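Aminotransferase, class III (PDB 6IO1) probably transfers amino groups with (S)-selectivity as a thermostable, pyridoxal-phosphate-dependent omega-transaminase of the class-III aminotransferase family. Local coordinates at residues K146-R151 / E210-R215. Sequence-based numbering, arbitrary orientation.
Sequences KILSRR and EETIER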
# COMPACT_ATOMS: atom_id res chain seq x y z
N LYS B 146 20.60 -9.01 -6.12
CA LYS B 146 19.73 -9.81 -6.98
C LYS B 146 18.69 -10.57 -6.16
O LYS B 146 18.98 -11.07 -5.07
CB LYS B 146 20.56 -10.79 -7.81
CG LYS B 146 21.54 -10.13 -8.75
CD LYS B 146 22.27 -11.15 -9.61
CE LYS B 146 23.44 -10.53 -10.35
NZ LYS B 146 24.26 -11.56 -11.05
N ILE B 147 17.48 -10.69 -6.70
CA ILE B 147 16.38 -11.37 -6.02
C ILE B 147 15.95 -12.56 -6.87
O ILE B 147 15.63 -12.40 -8.05
CB ILE B 147 15.20 -10.42 -5.76
CG1 ILE B 147 15.63 -9.26 -4.87
CG2 ILE B 147 14.04 -11.19 -5.12
CD1 ILE B 147 15.80 -9.62 -3.41
N LEU B 148 15.94 -13.74 -6.26
CA LEU B 148 15.49 -14.95 -6.94
C LEU B 148 13.99 -15.12 -6.75
O LEU B 148 13.48 -15.03 -5.63
CB LEU B 148 16.23 -16.18 -6.40
CG LEU B 148 17.70 -16.34 -6.81
CD1 LEU B 148 18.35 -17.45 -6.00
CD2 LEU B 148 17.82 -16.61 -8.30
N SER B 149 13.29 -15.36 -7.86
CA SER B 149 11.86 -15.60 -7.86
C SER B 149 11.57 -16.71 -8.85
O SER B 149 12.48 -17.25 -9.49
CB SER B 149 11.07 -14.32 -8.19
OG SER B 149 9.69 -14.50 -7.94
N ARG B 150 10.30 -17.08 -8.98
CA ARG B 150 9.92 -18.20 -9.83
C ARG B 150 8.85 -17.79 -10.83
O ARG B 150 8.10 -16.83 -10.62
CB ARG B 150 9.41 -19.38 -8.99
CG ARG B 150 10.43 -19.90 -7.99
CD ARG B 150 9.80 -20.88 -7.01
NE ARG B 150 8.80 -20.24 -6.16
CZ ARG B 150 8.06 -20.88 -5.27
NH1 ARG B 150 8.23 -22.18 -5.08
NH2 ARG B 150 7.17 -20.22 -4.54
N ARG B 151 8.81 -18.52 -11.94
CA ARG B 151 7.69 -18.42 -12.86
C ARG B 151 6.42 -18.83 -12.15
O ARG B 151 6.44 -19.72 -11.29
CB ARG B 151 7.92 -19.31 -14.09
CG ARG B 151 9.06 -18.89 -14.99
CD ARG B 151 9.26 -19.90 -16.11
NE ARG B 151 10.24 -19.47 -17.10
CZ ARG B 151 9.93 -18.81 -18.22
NH1 ARG B 151 8.66 -18.54 -18.50
NH2 ARG B 151 10.88 -18.45 -19.06
N GLU B 210 20.80 -24.56 -8.12
CA GLU B 210 22.24 -24.50 -7.88
C GLU B 210 22.98 -23.94 -9.09
O GLU B 210 23.87 -23.09 -8.96
CB GLU B 210 22.77 -25.90 -7.53
CG GLU B 210 22.18 -26.49 -6.26
CD GLU B 210 23.24 -27.13 -5.38
OE1 GLU B 210 24.24 -26.45 -5.07
OE2 GLU B 210 23.06 -28.30 -5.00
N GLU B 211 22.63 -24.41 -10.29
CA GLU B 211 23.32 -23.94 -11.49
C GLU B 211 23.02 -22.46 -11.75
O GLU B 211 23.91 -21.72 -12.20
CB GLU B 211 22.96 -24.83 -12.68
CG GLU B 211 23.52 -26.23 -12.48
CD GLU B 211 23.56 -27.06 -13.74
OE1 GLU B 211 24.59 -27.00 -14.45
OE2 GLU B 211 22.60 -27.81 -14.00
N THR B 212 21.79 -22.01 -11.49
CA THR B 212 21.48 -20.59 -11.63
C THR B 212 22.30 -19.76 -10.65
O THR B 212 22.84 -18.70 -11.03
CB THR B 212 19.99 -20.35 -11.42
OG1 THR B 212 19.25 -20.98 -12.48
CG2 THR B 212 19.68 -18.86 -11.42
N ILE B 213 22.42 -20.22 -9.41
CA ILE B 213 23.22 -19.50 -8.42
C ILE B 213 24.67 -19.42 -8.87
O ILE B 213 25.31 -18.36 -8.76
CB ILE B 213 23.09 -20.17 -7.04
CG1 ILE B 213 21.69 -19.96 -6.47
CG2 ILE B 213 24.14 -19.63 -6.08
CD1 ILE B 213 21.44 -20.73 -5.19
N GLU B 214 25.21 -20.52 -9.38
CA GLU B 214 26.58 -20.52 -9.87
C GLU B 214 26.77 -19.55 -11.04
O GLU B 214 27.77 -18.84 -11.10
CB GLU B 214 27.01 -21.93 -10.25
CG GLU B 214 27.30 -22.82 -9.05
CD GLU B 214 28.22 -22.16 -8.04
OE1 GLU B 214 29.44 -22.08 -8.31
OE2 GLU B 214 27.72 -21.71 -6.99
N ARG B 215 25.82 -19.52 -11.98
CA ARG B 215 25.94 -18.60 -13.12
C ARG B 215 25.94 -17.16 -12.66
O ARG B 215 26.79 -16.36 -13.08
CB ARG B 215 24.79 -18.81 -14.09
CG ARG B 215 24.93 -18.09 -15.38
CD ARG B 215 23.58 -18.23 -16.07
NE ARG B 215 22.46 -17.52 -15.42
CZ ARG B 215 21.18 -17.92 -15.44
NH1 ARG B 215 20.80 -19.04 -16.06
NH2 ARG B 215 20.26 -17.19 -14.83
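Helix-on-sheet packing in the large, mostly parallel seven-stranded sheet of the class-III (fold type I) aminotransferase brings L148, on strand 146-150, against T212 and I213 of helix 198-216. The chain leaves strand 146-150, adds strand 181-184 at the edge of the sheet, and returns through this helix to strand 221-226, the neighbour of 146-150 on its other side. L148 is the strand's contribution to the contact, its CA 9.1 Å from that of I213. Its CG lies roughly anti to the residue's own carbonyl carbon (chi1 -73°) and CD1 anti to CA (chi2 170°), which carries CD1 on toward the helix and lets CD2 branch off: CD1 lies 4.2 Å from I213 CG1, whereas CD2 approaches T212 CG2 at 4.3 Å. A branched leucine suits this place because one side chain can meet two successive helix residues, and I182 and I221 on the adjoining strands widen the same apolar surface.

I213 does not aim its CB straight at the strand; its CG1 branch makes the approach, and the residue also packs against Y253 of helix 242-253. T212 fits the border of the buried layer, since its methyl serves the apolar side while OG1 hydrogen-bonds back to E208 O one turn earlier. On the opposite face of the strand, I147 packs on F181 and I225. No hydrogen bond joins the two segments, so their contact is purely van der Waals. At the start of the strand, K146 also leans to the helix side, where its extended chain carries NZ to a salt bridge with OE1 of E216, the helix's last residue.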